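LAE5 (Uncultured bacterium, PDB 5JD3) probably hydrolyses carboxylic esters as a GDSL-family lipase/esterase. Local coordinates at residues 29-42 with 49-63. Numbering follows the deposited sequence.
Sequences KLVIIGDSITDAGR and EGLFNAHGSGYVALL
Strand 29-34 and helix 59-63 run nearly antiparallel, 166° between their directions and 10.8 Å between their axes at closest approach, and the backbones draw nearest at Arg42 and Gly56. The contact belongs to the three-layered fold of GDSL hydrolases: strand 29-34, between strands 77-82 and 106-110 of the parallel sheet, leads into the Gly34-Asp35-Ser36 motif of the family, where Ser36, hydrogen-bonded to His216, is probably the nucleophile, and the helix packs against one side of the sheet. Ile32 meets the helix with both branches, CD1 lying 3.9 Å from Leu63 CD1 while CG2 approaches Val60 CG2 tip to tip. Tyr59 reaches back toward the strand because its CG sits between the backbone N and the carbonyl carbon (chi1 77°). Its OH thereby shares a 3.0 Å hydrogen bond with Thr38 OG1, tying the helix to the short helix 36-39, which begins at the presumed nucleophile. The carbonyl oxygen Ile37 O lies at the ring edge, near its plane and 3.2 Å from Tyr59 CE2; a water donates to this oxygen and to Thr38 O. Farther along, Ala40 CB presses against Gly58 N at 3.4 Å, and Ser57 N donates to Ala40 O. Asp39 OD1 holds the type I' turn through Arg42 N, an Asx motif. At the start of the strand, Lys29 NZ and Glu49 OE2 form a long salt bridge; Lys29 NZ also donates to Leu102 O, and the other carboxylate oxygen, Glu49 OE1, pairs with Arg77. Arg42 NE binds Gly82 O, while a water in the guanidinium plane links Arg42 NH1 to Ala54 O. Asn53 ND2 donates to Gly41 O, 3.2 Å away at an N-H...O angle of 151°.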
loop_
_atom_site.group_PDB
_atom_site.type_symbol
_atom_site.label_atom_id
_atom_site.label_comp_id
_atom_site.label_asym_id
_atom_site.label_seq_id
_atom_site.Cartn_x
_atom_site.Cartn_y
_atom_site.Cartn_z
ATOM N N LYS A 29 -14.319 9.653 0.031
ATOM C CA LYS A 29 -14.133 8.213 -0.103
ATOM C C LYS A 29 -12.710 7.877 -0.536
ATOM O O LYS A 29 -12.251 8.314 -1.592
ATOM C CB LYS A 29 -15.131 7.618 -1.098
ATOM C CG LYS A 29 -14.810 6.175 -1.471
ATOM C CD LYS A 29 -16.050 5.395 -1.881
ATOM C CE LYS A 29 -16.507 5.761 -3.280
ATOM N NZ LYS A 29 -17.471 4.760 -3.818
ATOM N N LEU A 30 -12.021 7.096 0.288
ATOM C CA LEU A 30 -10.660 6.673 -0.010
ATOM C C LEU A 30 -10.614 5.213 -0.449
ATOM O O LEU A 30 -11.060 4.322 0.274
ATOM C CB LEU A 30 -9.757 6.879 1.208
ATOM C CG LEU A 30 -8.376 6.221 1.152
ATOM C CD1 LEU A 30 -7.535 6.797 0.023
ATOM C CD2 LEU A 30 -7.660 6.366 2.486
ATOM N N VAL A 31 -10.074 4.975 -1.640
ATOM C CA VAL A 31 -9.910 3.620 -2.147
ATOM C C VAL A 31 -8.452 3.188 -2.039
ATOM O O VAL A 31 -7.564 3.818 -2.614
ATOM C CB VAL A 31 -10.377 3.497 -3.611
ATOM C CG1 VAL A 31 -9.884 2.194 -4.223
ATOM C CG2 VAL A 31 -11.892 3.594 -3.693
ATOM N N ILE A 32 -8.213 2.116 -1.290
ATOM C CA ILE A 32 -6.864 1.598 -1.100
ATOM C C ILE A 32 -6.693 0.275 -1.836
ATOM O O ILE A 32 -7.392 -0.700 -1.556
ATOM C CB ILE A 32 -6.540 1.412 0.392
ATOM C CG1 ILE A 32 -6.809 2.712 1.154
ATOM C CG2 ILE A 32 -5.097 0.970 0.572
ATOM C CD1 ILE A 32 -6.619 2.597 2.650
ATOM N N ILE A 33 -5.756 0.247 -2.779
ATOM C CA ILE A 33 -5.577 -0.907 -3.650
ATOM C C ILE A 33 -4.138 -1.425 -3.590
ATOM O O ILE A 33 -3.192 -0.646 -3.466
ATOM C CB ILE A 33 -5.965 -0.553 -5.109
ATOM C CG1 ILE A 33 -5.893 -1.782 -6.017
ATOM C CG2 ILE A 33 -5.096 0.580 -5.645
ATOM C CD1 ILE A 33 -6.379 -1.525 -7.426
ATOM N N GLY A 34 -3.978 -2.744 -3.654
ATOM C CA GLY A 34 -2.660 -3.352 -3.602
ATOM C C GLY A 34 -2.692 -4.869 -3.536
ATOM O O GLY A 34 -3.635 -5.501 -4.011
ATOM N N ASP A 35 -1.654 -5.453 -2.942
ATOM C CA ASP A 35 -1.543 -6.905 -2.845
ATOM C C ASP A 35 -2.157 -7.448 -1.554
ATOM O O ASP A 35 -3.103 -6.871 -1.020
ATOM C CB ASP A 35 -0.078 -7.336 -2.960
ATOM C CG ASP A 35 0.852 -6.479 -2.122
ATOM O OD1 ASP A 35 0.473 -6.104 -0.992
ATOM O OD2 ASP A 35 1.968 -6.178 -2.597
ATOM N N SER A 36 -1.613 -8.558 -1.062
ATOM C CA SER A 36 -2.171 -9.236 0.108
ATOM C C SER A 36 -2.025 -8.409 1.379
ATOM O O SER A 36 -2.798 -8.570 2.324
ATOM C CB SER A 36 -1.509 -10.600 0.308
ATOM O OG SER A 36 -0.234 -10.465 0.908
ATOM N N ILE A 37 -1.028 -7.531 1.401
ATOM C CA ILE A 37 -0.817 -6.653 2.544
ATOM C C ILE A 37 -1.989 -5.682 2.664
ATOM O O ILE A 37 -2.362 -5.271 3.763
ATOM C CB ILE A 37 0.512 -5.883 2.426
ATOM C CG1 ILE A 37 1.670 -6.864 2.236
ATOM C CG2 ILE A 37 0.753 -5.025 3.659
ATOM C CD1 ILE A 37 1.806 -7.870 3.360
ATOM N N THR A 38 -2.578 -5.333 1.524
ATOM C CA THR A 38 -3.792 -4.527 1.503
ATOM C C THR A 38 -5.019 -5.419 1.680
ATOM O O THR A 38 -5.927 -5.096 2.447
ATOM C CB THR A 38 -3.920 -3.730 0.193
ATOM O OG1 THR A 38 -2.760 -2.906 0.020
ATOM C CG2 THR A 38 -5.159 -2.849 0.219
ATOM N N ASP A 39 -5.027 -6.540 0.962
ATOM C CA ASP A 39 -6.104 -7.528 1.031
ATOM C C ASP A 39 -6.386 -7.944 2.470
ATOM O O ASP A 39 -7.486 -7.731 2.982
ATOM C CB ASP A 39 -5.741 -8.757 0.189
ATOM C CG ASP A 39 -6.925 -9.681 -0.058
ATOM O OD1 ASP A 39 -7.879 -9.687 0.747
ATOM O OD2 ASP A 39 -6.890 -10.416 -1.066
ATOM N N ALA A 40 -5.385 -8.549 3.105
ATOM C CA ALA A 40 -5.458 -8.957 4.508
ATOM C C ALA A 40 -6.625 -9.903 4.797
ATOM O O ALA A 40 -7.153 -9.925 5.909
ATOM C CB ALA A 40 -5.542 -7.730 5.406
ATOM N N GLY A 41 -7.022 -10.680 3.795
ATOM C CA GLY A 41 -8.034 -11.706 3.978
ATOM C C GLY A 41 -9.466 -11.205 4.004
ATOM O O GLY A 41 -10.334 -11.828 4.615
ATOM N N ARG A 42 -9.716 -10.082 3.339
ATOM C CA ARG A 42 -11.066 -9.532 3.252
ATOM C C ARG A 42 -11.978 -10.456 2.452
ATOM O O ARG A 42 -11.507 -11.284 1.673
ATOM C CB ARG A 42 -11.043 -8.144 2.606
ATOM C CG ARG A 42 -10.672 -8.161 1.129
ATOM C CD ARG A 42 -10.561 -6.756 0.562
ATOM N NE ARG A 42 -10.136 -6.757 -0.835
ATOM C CZ ARG A 42 -10.967 -6.718 -1.872
ATOM N NH1 ARG A 42 -12.277 -6.671 -1.672
ATOM N NH2 ARG A 42 -10.488 -6.722 -3.109
ATOM N N GLU A 49 -16.382 -2.354 0.531
ATOM C CA GLU A 49 -17.233 -1.709 1.526
ATOM C C GLU A 49 -18.325 -2.668 1.973
ATOM O O GLU A 49 -18.970 -3.301 1.140
ATOM C CB GLU A 49 -17.876 -0.440 0.970
ATOM C CG GLU A 49 -17.064 0.309 -0.058
ATOM C CD GLU A 49 -17.748 1.592 -0.485
ATOM O OE1 GLU A 49 -18.235 2.323 0.404
ATOM O OE2 GLU A 49 -17.811 1.866 -1.702
ATOM N N GLY A 50 -18.546 -2.765 3.279
ATOM C CA GLY A 50 -19.578 -3.650 3.787
ATOM C C GLY A 50 -19.650 -3.771 5.297
ATOM O O GLY A 50 -19.035 -2.998 6.030
ATOM N N LEU A 51 -20.402 -4.768 5.753
ATOM C CA LEU A 51 -20.709 -4.929 7.170
ATOM C C LEU A 51 -19.716 -5.814 7.923
ATOM O O LEU A 51 -19.274 -5.462 9.018
ATOM C CB LEU A 51 -22.123 -5.492 7.327
ATOM C CG LEU A 51 -23.254 -4.514 7.011
ATOM C CD1 LEU A 51 -24.589 -5.234 6.915
ATOM C CD2 LEU A 51 -23.308 -3.428 8.072
ATOM N N PHE A 52 -19.368 -6.961 7.346
ATOM C CA PHE A 52 -18.513 -7.919 8.042
ATOM C C PHE A 52 -17.324 -8.380 7.202
ATOM O O PHE A 52 -17.493 -8.965 6.134
ATOM C CB PHE A 52 -19.339 -9.131 8.483
ATOM C CG PHE A 52 -20.408 -8.798 9.485
ATOM C CD1 PHE A 52 -20.108 -8.712 10.835
ATOM C CD2 PHE A 52 -21.712 -8.567 9.078
ATOM C CE1 PHE A 52 -21.086 -8.403 11.760
ATOM C CE2 PHE A 52 -22.696 -8.258 9.999
ATOM C CZ PHE A 52 -22.382 -8.177 11.342
ATOM N N ASN A 53 -16.123 -8.121 7.716
ATOM C CA ASN A 53 -14.866 -8.458 7.048
ATOM C C ASN A 53 -14.790 -7.904 5.628
ATOM O O ASN A 53 -14.530 -8.637 4.674
ATOM C CB ASN A 53 -14.653 -9.976 7.029
ATOM C CG ASN A 53 -13.228 -10.359 6.665
ATOM O OD1 ASN A 53 -12.308 -9.551 6.788
ATOM N ND2 ASN A 53 -13.041 -11.593 6.211
ATOM N N ALA A 54 -15.022 -6.604 5.495
ATOM C CA ALA A 54 -14.916 -5.942 4.203
ATOM C C ALA A 54 -13.523 -5.352 4.019
ATOM O O ALA A 54 -13.104 -5.067 2.898
ATOM C CB ALA A 54 -15.975 -4.860 4.067
ATOM N N HIS A 55 -12.809 -5.179 5.128
ATOM C CA HIS A 55 -11.491 -4.553 5.104
ATOM C C HIS A 55 -10.378 -5.505 5.531
ATOM O O HIS A 55 -9.200 -5.158 5.469
ATOM C CB HIS A 55 -11.479 -3.315 6.004
ATOM C CG HIS A 55 -12.295 -2.176 5.476
ATOM N ND1 HIS A 55 -12.605 -1.070 6.234
ATOM C CD2 HIS A 55 -12.859 -1.975 4.262
ATOM C CE1 HIS A 55 -13.330 -0.233 5.509
ATOM N NE2 HIS A 55 -13.498 -0.759 4.311
ATOM N N GLY A 56 -10.752 -6.704 5.964
ATOM C CA GLY A 56 -9.774 -7.680 6.406
ATOM C C GLY A 56 -9.297 -7.416 7.821
ATOM O O GLY A 56 -9.994 -6.780 8.613
ATOM N N SER A 57 -8.102 -7.903 8.138
ATOM C CA SER A 57 -7.541 -7.744 9.476
ATOM C C SER A 57 -6.139 -7.144 9.425
ATOM O O SER A 57 -5.297 -7.439 10.275
ATOM C CB SER A 57 -7.513 -9.090 10.202
ATOM O OG SER A 57 -6.690 -10.022 9.526
ATOM N N GLY A 58 -5.897 -6.300 8.427
ATOM C CA GLY A 58 -4.597 -5.679 8.245
ATOM C C GLY A 58 -4.615 -4.185 8.506
ATOM O O GLY A 58 -5.452 -3.692 9.260
ATOM N N TYR A 59 -3.696 -3.462 7.871
ATOM C CA TYR A 59 -3.532 -2.036 8.136
ATOM C C TYR A 59 -4.717 -1.218 7.633
ATOM O O TYR A 59 -5.048 -0.182 8.209
ATOM C CB TYR A 59 -2.225 -1.519 7.519
ATOM C CG TYR A 59 -2.254 -1.296 6.020
ATOM C CD1 TYR A 59 -2.572 -0.050 5.488
ATOM C CD2 TYR A 59 -1.938 -2.320 5.137
ATOM C CE1 TYR A 59 -2.592 0.162 4.121
ATOM C CE2 TYR A 59 -1.954 -2.116 3.768
ATOM C CZ TYR A 59 -2.282 -0.874 3.267
ATOM O OH TYR A 59 -2.300 -0.667 1.905
ATOM N N VAL A 60 -5.353 -1.681 6.560
ATOM C CA VAL A 60 -6.529 -1.005 6.024
ATOM C C VAL A 60 -7.652 -1.003 7.058
ATOM O O VAL A 60 -8.307 0.016 7.277
ATOM C CB VAL A 60 -7.021 -1.667 4.721
ATOM C CG1 VAL A 60 -8.396 -1.138 4.333
ATOM C CG2 VAL A 60 -6.020 -1.438 3.600
ATOM N N ALA A 61 -7.857 -2.148 7.703
ATOM C CA ALA A 61 -8.845 -2.259 8.769
ATOM C C ALA A 61 -8.430 -1.421 9.973
ATOM O O ALA A 61 -9.275 -0.888 10.692
ATOM C CB ALA A 61 -9.033 -3.712 9.171
ATOM N N LEU A 62 -7.124 -1.311 10.186
ATOM C CA LEU A 62 -6.589 -0.499 11.272
ATOM C C LEU A 62 -6.824 0.982 11.009
ATOM O O LEU A 62 -7.191 1.730 11.915
ATOM C CB LEU A 62 -5.097 -0.773 11.463
ATOM C CG LEU A 62 -4.765 -2.141 12.059
ATOM C CD1 LEU A 62 -3.268 -2.319 12.206
ATOM C CD2 LEU A 62 -5.457 -2.309 13.398
ATOM N N LEU A 63 -6.611 1.396 9.763
ATOM C CA LEU A 63 -6.872 2.771 9.353
ATOM C C LEU A 63 -8.340 3.120 9.546
ATOM O O LEU A 63 -8.672 4.175 10.082
ATOM C CB LEU A 63 -6.472 2.988 7.891
ATOM C CG LEU A 63 -4.979 2.996 7.564
ATOM C CD1 LEU A 63 -4.765 3.122 6.065
ATOM C CD2 LEU A 63 -4.285 4.127 8.298
HETATM O O HOH W 1 -4.845 -4.470 4.687
HETATM O O HOH W 2 -14.084 -6.714 0.843
#